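DNA polymerase sliding clamp B (Sulfolobus tokodaii, PDB 3AIZ) forms, with its partner subunits, a ring-shaped sliding clamp that encircles DNA and tethers the polymerase and other processing proteins to it. Local coordinates at residues D145-V157 with L168-L181. Residues are numbered along the deposited sequence; the frame is centred on the assembly and turned at random.
Sequences DIARDLSLVGEEV and LSTEEAGRTYKSLL
Tyr177, its CG anti to the backbone N (chi1 171°), raises its ring from strand 175-181 toward the helix, where Asp149 CB and Leu150 CD2 both meet it obliquely from the same side; Asp149, with CG anti to its carbonyl carbon (chi1 -64°), brings its carboxylate down to the phenol. This is the helix-on-sheet layer of the PCNA clamp fold: the end of helix 140-150 lies over the hairpin 165-183, with helix 145-150 and strand 175-181 nearly antiparallel, their axes 9.9 Å apart at the closest. Asp149 OD2 comes 2.9 Å from Tyr177 OH, the carboxylate turned 60° from the ring. The same OD2 is hydrogen-bonded to Tyr105 OH of the neighbouring sliding clamp C subunit; a strand of that subunit also pairs antiparallel with residues 176-180. Leu150 CD2 sits 3.8 Å from Tyr177 CE2 and also meets Thr170 CG2. Farther along, Ile146 and Leu181 touch tip to tip through their CD1 methyls. Beyond the helix, Val153 packs CG2 on Tyr177 CB and CG1 against the Arg175 backbone, and Gly154 N gives a weak hydrogen bond to Thr170 OG1. Near the type I' turn, Arg175 NH1 donates to Leu152 O at 2.8 Å, in the guanidinium plane but from above the carbonyl plane.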
ATOM      1  N   ASP A 145       4.329  17.291 -25.405  1.00 31.48           N
ATOM      2  CA  ASP A 145       3.091  16.937 -26.091  1.00 33.59           C
ATOM      3  C   ASP A 145       3.351  16.645 -27.566  1.00 34.62           C
ATOM      4  O   ASP A 145       2.830  15.676 -28.118  1.00 36.12           O
ATOM      5  CB  ASP A 145       2.052  18.052 -25.947  1.00 33.30           C
ATOM      6  CG  ASP A 145       1.494  18.151 -24.539  1.00 39.00           C
ATOM      7  OD1 ASP A 145       1.558  17.144 -23.801  1.00 40.68           O
ATOM      8  OD2 ASP A 145       0.984  19.232 -24.172  1.00 38.67           O
ATOM      9  N   ILE A 146       4.158  17.489 -28.199  1.00 32.83           N
ATOM     10  CA  ILE A 146       4.528  17.299 -29.597  1.00 31.47           C
ATOM     11  C   ILE A 146       5.317  16.006 -29.785  1.00 33.36           C
ATOM     12  O   ILE A 146       5.196  15.336 -30.810  1.00 32.77           O
ATOM     13  CB  ILE A 146       5.351  18.487 -30.128  1.00 32.02           C
ATOM     14  CG1 ILE A 146       4.498  19.756 -30.145  1.00 32.12           C
ATOM     15  CG2 ILE A 146       5.887  18.189 -31.518  1.00 29.72           C
ATOM     16  CD1 ILE A 146       5.220  20.969 -30.682  1.00 30.17           C
ATOM     17  N   ALA A 147       6.123  15.656 -28.787  1.00 33.41           N
ATOM     18  CA  ALA A 147       6.884  14.415 -28.826  1.00 34.30           C
ATOM     19  C   ALA A 147       5.940  13.216 -28.829  1.00 35.91           C
ATOM     20  O   ALA A 147       6.156  12.244 -29.551  1.00 37.55           O
ATOM     21  CB  ALA A 147       7.841  14.340 -27.650  1.00 34.39           C
ATOM     22  N   ARG A 148       4.893  13.296 -28.014  1.00 34.69           N
ATOM     23  CA  ARG A 148       3.873  12.256 -27.971  1.00 35.94           C
ATOM     24  C   ARG A 148       3.177  12.132 -29.324  1.00 37.61           C
ATOM     25  O   ARG A 148       2.942  11.028 -29.815  1.00 37.12           O
ATOM     26  CB  ARG A 148       2.848  12.563 -26.882  1.00 35.56           C
ATOM     27  CG  ARG A 148       1.553  11.783 -27.011  1.00 40.06           C
ATOM     28  CD  ARG A 148       0.398  12.575 -26.430  1.00 39.81           C
ATOM     29  NE  ARG A 148       0.294  13.894 -27.048  1.00 36.32           N
ATOM     30  CZ  ARG A 148      -0.426  14.896 -26.555  1.00 41.71           C
ATOM     31  NH1 ARG A 148      -1.108  14.733 -25.429  1.00 43.35           N
ATOM     32  NH2 ARG A 148      -0.459  16.062 -27.185  1.00 41.38           N
ATOM     33  N   ASP A 149       2.846  13.272 -29.920  1.00 35.15           N
ATOM     34  CA  ASP A 149       2.233  13.291 -31.241  1.00 33.97           C
ATOM     35  C   ASP A 149       3.131  12.593 -32.252  1.00 36.15           C
ATOM     36  O   ASP A 149       2.689  11.708 -32.982  1.00 37.96           O
ATOM     37  CB  ASP A 149       1.970  14.729 -31.691  1.00 33.01           C
ATOM     38  CG  ASP A 149       0.960  15.439 -30.815  1.00 34.94           C
ATOM     39  OD1 ASP A 149       0.314  14.769 -29.982  1.00 38.83           O
ATOM     40  OD2 ASP A 149       0.810  16.670 -30.964  1.00 32.31           O
ATOM     41  N   LEU A 150       4.397  12.998 -32.285  1.00 34.79           N
ATOM     42  CA  LEU A 150       5.358  12.444 -33.232  1.00 35.38           C
ATOM     43  C   LEU A 150       5.560  10.944 -33.034  1.00 39.21           C
ATOM     44  O   LEU A 150       5.801  10.213 -33.995  1.00 41.14           O
ATOM     45  CB  LEU A 150       6.697  13.178 -33.125  1.00 37.55           C
ATOM     46  CG  LEU A 150       6.661  14.662 -33.500  1.00 39.92           C
ATOM     47  CD1 LEU A 150       7.967  15.352 -33.135  1.00 32.86           C
ATOM     48  CD2 LEU A 150       6.345  14.839 -34.978  1.00 33.63           C
ATOM     49  N   SER A 151       5.457  10.487 -31.790  1.00 37.31           N
ATOM     50  CA  SER A 151       5.635   9.071 -31.488  1.00 41.68           C
ATOM     51  C   SER A 151       4.457   8.251 -32.005  1.00 40.14           C
ATOM     52  O   SER A 151       4.387   7.040 -31.789  1.00 39.70           O
ATOM     53  CB  SER A 151       5.805   8.851 -29.984  1.00 42.78           C
ATOM     54  OG  SER A 151       4.572   9.006 -29.303  1.00 47.58           O
ATOM     55  N   LEU A 152       3.532   8.917 -32.688  1.00 37.82           N
ATOM     56  CA  LEU A 152       2.372   8.243 -33.253  1.00 37.45           C
ATOM     57  C   LEU A 152       2.516   8.004 -34.751  1.00 37.08           C
ATOM     58  O   LEU A 152       2.197   6.924 -35.244  1.00 44.33           O
ATOM     59  CB  LEU A 152       1.093   9.039 -32.980  1.00 35.87           C
ATOM     60  CG  LEU A 152       0.535   8.993 -31.558  1.00 34.12           C
ATOM     61  CD1 LEU A 152      -0.690   9.885 -31.438  1.00 33.55           C
ATOM     62  CD2 LEU A 152       0.202   7.565 -31.166  1.00 33.99           C
ATOM     63  N   VAL A 153       3.004   9.008 -35.471  1.00 36.74           N
ATOM     64  CA  VAL A 153       2.977   8.961 -36.929  1.00 41.09           C
ATOM     65  C   VAL A 153       4.336   8.728 -37.598  1.00 45.13           C
ATOM     66  O   VAL A 153       4.784   7.591 -37.731  1.00 48.08           O
ATOM     67  CB  VAL A 153       2.341  10.237 -37.516  1.00 37.42           C
ATOM     68  CG1 VAL A 153       1.926  10.001 -38.957  1.00 35.80           C
ATOM     69  CG2 VAL A 153       1.146  10.661 -36.683  1.00 36.39           C
ATOM     70  N   GLY A 154       4.981   9.813 -38.011  1.00 40.00           N
ATOM     71  CA  GLY A 154       6.104   9.740 -38.932  1.00 44.51           C
ATOM     72  C   GLY A 154       7.378   9.072 -38.453  1.00 45.94           C
ATOM     73  O   GLY A 154       7.403   8.400 -37.421  1.00 45.03           O
ATOM     74  N   GLU A 155       8.443   9.263 -39.226  1.00 47.57           N
ATOM     75  CA  GLU A 155       9.763   8.746 -38.886  1.00 50.35           C
ATOM     76  C   GLU A 155      10.795   9.869 -38.992  1.00 46.05           C
ATOM     77  O   GLU A 155      11.875   9.796 -38.404  1.00 46.24           O
ATOM     78  CB  GLU A 155      10.135   7.580 -39.804  1.00 60.22           C
ATOM     79  CG  GLU A 155      11.377   6.813 -39.372  1.00 69.56           C
ATOM     80  CD  GLU A 155      11.528   5.489 -40.101  1.00 82.17           C
ATOM     81  OE1 GLU A 155      10.586   5.095 -40.823  1.00 80.20           O
ATOM     82  OE2 GLU A 155      12.585   4.840 -39.948  1.00 85.38           O
ATOM     83  N   GLU A 156      10.445  10.907 -39.745  1.00 44.43           N
ATOM     84  CA  GLU A 156      11.259  12.112 -39.844  1.00 37.24           C
ATOM     85  C   GLU A 156      10.389  13.344 -39.637  1.00 37.96           C
ATOM     86  O   GLU A 156       9.327  13.471 -40.244  1.00 41.12           O
ATOM     87  CB  GLU A 156      11.933  12.203 -41.212  1.00 38.49           C
ATOM     88  CG  GLU A 156      13.000  11.160 -41.471  1.00 50.32           C
ATOM     89  CD  GLU A 156      13.682  11.363 -42.812  1.00 59.96           C
ATOM     90  OE1 GLU A 156      13.257  12.269 -43.562  1.00 53.81           O
ATOM     91  OE2 GLU A 156      14.642  10.621 -43.113  1.00 63.77           O
ATOM     92  N   VAL A 157      10.842  14.253 -38.781  1.00 38.92           N
ATOM     93  CA  VAL A 157      10.129  15.502 -38.556  1.00 34.34           C
ATOM     94  C   VAL A 157      10.703  16.606 -39.426  1.00 36.73           C
ATOM     95  O   VAL A 157      11.911  16.840 -39.427  1.00 39.61           O
ATOM     96  CB  VAL A 157      10.221  15.957 -37.090  1.00 35.43           C
ATOM     97  CG1 VAL A 157       9.461  17.258 -36.897  1.00 36.09           C
ATOM     98  CG2 VAL A 157       9.681  14.888 -36.166  1.00 40.44           C
ATOM     99  N   LEU A 168       5.681  21.836 -37.880  1.00 30.23           N
ATOM    100  CA  LEU A 168       6.297  20.514 -37.824  1.00 30.56           C
ATOM    101  C   LEU A 168       5.426  19.507 -38.570  1.00 33.26           C
ATOM    102  O   LEU A 168       4.208  19.493 -38.401  1.00 34.03           O
ATOM    103  CB  LEU A 168       6.504  20.067 -36.373  1.00 32.65           C
ATOM    104  CG  LEU A 168       7.463  20.890 -35.508  1.00 31.20           C
ATOM    105  CD1 LEU A 168       6.797  22.167 -35.017  1.00 31.03           C
ATOM    106  CD2 LEU A 168       7.959  20.069 -34.332  1.00 25.54           C
ATOM    107  N   SER A 169       6.051  18.671 -39.394  1.00 33.87           N
ATOM    108  CA  SER A 169       5.308  17.737 -40.238  1.00 30.04           C
ATOM    109  C   SER A 169       5.957  16.360 -40.326  1.00 32.55           C
ATOM    110  O   SER A 169       7.178  16.242 -40.414  1.00 36.70           O
ATOM    111  CB  SER A 169       5.149  18.308 -41.649  1.00 28.04           C
ATOM    112  OG  SER A 169       4.393  19.505 -41.635  1.00 35.89           O
ATOM    113  N   THR A 170       5.127  15.322 -40.310  1.00 32.65           N
ATOM    114  CA  THR A 170       5.595  13.954 -40.505  1.00 35.55           C
ATOM    115  C   THR A 170       4.593  13.157 -41.333  1.00 36.98           C
ATOM    116  O   THR A 170       3.421  13.523 -41.422  1.00 36.95           O
ATOM    117  CB  THR A 170       5.825  13.228 -39.168  1.00 35.31           C
ATOM    118  OG1 THR A 170       4.598  13.175 -38.430  1.00 36.47           O
ATOM    119  CG2 THR A 170       6.873  13.949 -38.346  1.00 40.00           C
ATOM    120  N   GLU A 171       5.062  12.069 -41.932  1.00 39.87           N
ATOM    121  CA  GLU A 171       4.216  11.228 -42.771  1.00 40.73           C
ATOM    122  C   GLU A 171       4.675   9.777 -42.714  1.00 42.59           C
ATOM    123  O   GLU A 171       5.855   9.484 -42.897  1.00 41.70           O
ATOM    124  CB  GLU A 171       4.233  11.732 -44.218  1.00 42.20           C
ATOM    125  CG  GLU A 171       3.315  10.968 -45.170  1.00 57.64           C
ATOM    126  CD  GLU A 171       3.885   9.624 -45.601  1.00 64.12           C
ATOM    127  OE1 GLU A 171       5.122   9.521 -45.750  1.00 60.99           O
ATOM    128  OE2 GLU A 171       3.093   8.675 -45.799  1.00 54.22           O
ATOM    129  N   GLU A 172       3.739   8.868 -42.461  1.00 45.44           N
ATOM    130  CA  GLU A 172       4.057   7.445 -42.432  1.00 46.99           C
ATOM    131  C   GLU A 172       2.841   6.574 -42.722  1.00 45.64           C
ATOM    132  O   GLU A 172       1.794   6.725 -42.093  1.00 45.41           O
ATOM    133  CB  GLU A 172       4.662   7.051 -41.084  1.00 47.35           C
ATOM    134  CG  GLU A 172       5.092   5.594 -41.015  1.00 49.63           C
ATOM    135  CD  GLU A 172       5.542   5.177 -39.630  1.00 54.16           C
ATOM    136  OE1 GLU A 172       6.750   4.915 -39.449  1.00 65.60           O
ATOM    137  OE2 GLU A 172       4.687   5.112 -38.721  1.00 51.60           O
ATOM    138  N   ALA A 173       2.993   5.661 -43.677  1.00 48.08           N
ATOM    139  CA  ALA A 173       1.958   4.682 -43.995  1.00 46.82           C
ATOM    140  C   ALA A 173       0.592   5.319 -44.234  1.00 46.33           C
ATOM    141  O   ALA A 173      -0.428   4.809 -43.768  1.00 46.91           O
ATOM    142  CB  ALA A 173       1.870   3.629 -42.896  1.00 41.96           C
ATOM    143  N   GLY A 174       0.578   6.431 -44.962  1.00 46.61           N
ATOM    144  CA  GLY A 174      -0.664   7.099 -45.302  1.00 45.83           C
ATOM    145  C   GLY A 174      -1.157   8.041 -44.223  1.00 41.09           C
ATOM    146  O   GLY A 174      -2.053   8.852 -44.458  1.00 41.15           O
ATOM    147  N   ARG A 175      -0.577   7.931 -43.033  1.00 40.49           N
ATOM    148  CA  ARG A 175      -0.932   8.818 -41.932  1.00 37.83           C
ATOM    149  C   ARG A 175      -0.082  10.085 -41.943  1.00 36.06           C
ATOM    150  O   ARG A 175       1.083  10.062 -42.339  1.00 38.14           O
ATOM    151  CB  ARG A 175      -0.833   8.090 -40.589  1.00 35.70           C
ATOM    152  CG  ARG A 175      -1.967   7.102 -40.361  1.00 37.99           C
ATOM    153  CD  ARG A 175      -1.879   6.418 -39.009  1.00 37.90           C
ATOM    154  NE  ARG A 175      -0.714   5.545 -38.910  1.00 40.45           N
ATOM    155  CZ  ARG A 175       0.311   5.762 -38.093  1.00 46.00           C
ATOM    156  NH1 ARG A 175       0.311   6.822 -37.297  1.00 44.76           N
ATOM    157  NH2 ARG A 175       1.332   4.916 -38.068  1.00 47.07           N
ATOM    158  N   THR A 176      -0.680  11.190 -41.514  1.00 34.65           N
ATOM    159  CA  THR A 176      -0.028  12.491 -41.579  1.00 33.77           C
ATOM    160  C   THR A 176      -0.178  13.268 -40.277  1.00 32.84           C
ATOM    161  O   THR A 176      -1.207  13.183 -39.610  1.00 36.32           O
ATOM    162  CB  THR A 176      -0.598  13.335 -42.738  1.00 35.16           C
ATOM    163  OG1 THR A 176       0.313  13.305 -43.844  1.00 37.45           O
ATOM    164  CG2 THR A 176      -0.812  14.779 -42.304  1.00 34.06           C
ATOM    165  N   TYR A 177       0.859  14.018 -39.920  1.00 33.08           N
ATOM    166  CA  TYR A 177       0.814  14.891 -38.753  1.00 31.01           C
ATOM    167  C   TYR A 177       1.383  16.262 -39.090  1.00 31.70           C
ATOM    168  O   TYR A 177       2.388  16.370 -39.791  1.00 30.94           O
ATOM    169  CB  TYR A 177       1.587  14.279 -37.585  1.00 32.70           C
ATOM    170  CG  TYR A 177       1.768  15.223 -36.416  1.00 32.65           C
ATOM    171  CD1 TYR A 177       0.745  15.431 -35.502  1.00 33.15           C
ATOM    172  CD2 TYR A 177       2.962  15.904 -36.225  1.00 32.81           C
ATOM    173  CE1 TYR A 177       0.904  16.290 -34.432  1.00 31.69           C
ATOM    174  CE2 TYR A 177       3.131  16.765 -35.158  1.00 33.44           C
ATOM    175  CZ  TYR A 177       2.100  16.953 -34.265  1.00 34.07           C
ATOM    176  OH  TYR A 177       2.264  17.810 -33.199  1.00 35.37           O
ATOM    177  N   LYS A 178       0.735  17.307 -38.587  1.00 31.70           N
ATOM    178  CA  LYS A 178       1.193  18.670 -38.818  1.00 31.39           C
ATOM    179  C   LYS A 178       0.701  19.620 -37.730  1.00 34.94           C
ATOM    180  O   LYS A 178      -0.481  19.957 -37.677  1.00 36.47           O
ATOM    181  CB  LYS A 178       0.737  19.165 -40.192  1.00 30.40           C
ATOM    182  CG  LYS A 178       1.217  20.567 -40.533  1.00 37.20           C
ATOM    183  CD  LYS A 178       0.700  21.015 -41.891  1.00 44.86           C
ATOM    184  CE  LYS A 178       1.149  20.069 -42.996  1.00 51.72           C
ATOM    185  NZ  LYS A 178       0.590  20.457 -44.322  1.00 59.19           N
ATOM    186  N   SER A 179       1.616  20.047 -36.865  1.00 34.96           N
ATOM    187  CA  SER A 179       1.287  21.005 -35.815  1.00 34.35           C
ATOM    188  C   SER A 179       1.810  22.394 -36.163  1.00 35.91           C
ATOM    189  O   SER A 179       2.788  22.533 -36.899  1.00 36.76           O
ATOM    190  CB  SER A 179       1.854  20.552 -34.469  1.00 34.13           C
ATOM    191  OG  SER A 179       3.258  20.377 -34.534  1.00 35.42           O
ATOM    192  N   LEU A 180       1.150  23.417 -35.633  1.00 38.19           N
ATOM    193  CA  LEU A 180       1.534  24.798 -35.900  1.00 36.77           C
ATOM    194  C   LEU A 180       1.766  25.558 -34.602  1.00 38.92           C
ATOM    195  O   LEU A 180       0.892  25.611 -33.737  1.00 40.00           O
ATOM    196  CB  LEU A 180       0.456  25.502 -36.726  1.00 37.82           C
ATOM    197  CG  LEU A 180       0.050  24.819 -38.033  1.00 42.48           C
ATOM    198  CD1 LEU A 180      -1.103  25.563 -38.692  1.00 48.20           C
ATOM    199  CD2 LEU A 180       1.237  24.714 -38.978  1.00 38.69           C
ATOM    200  N   LEU A 181       2.948  26.146 -34.473  1.00 38.30           N
ATOM    201  CA  LEU A 181       3.277  26.940 -33.299  1.00 34.99           C
ATOM    202  C   LEU A 181       3.392  28.411 -33.679  1.00 35.67           C
ATOM    203  O   LEU A 181       4.133  28.769 -34.593  1.00 39.12           O
ATOM    204  CB  LEU A 181       4.579  26.445 -32.667  1.00 36.60           C
ATOM    205  CG  LEU A 181       4.649  24.940 -32.397  1.00 35.48           C
ATOM    206  CD1 LEU A 181       5.941  24.576 -31.685  1.00 30.95           C
ATOM    207  CD2 LEU A 181       3.447  24.484 -31.588  1.00 37.57           C
TER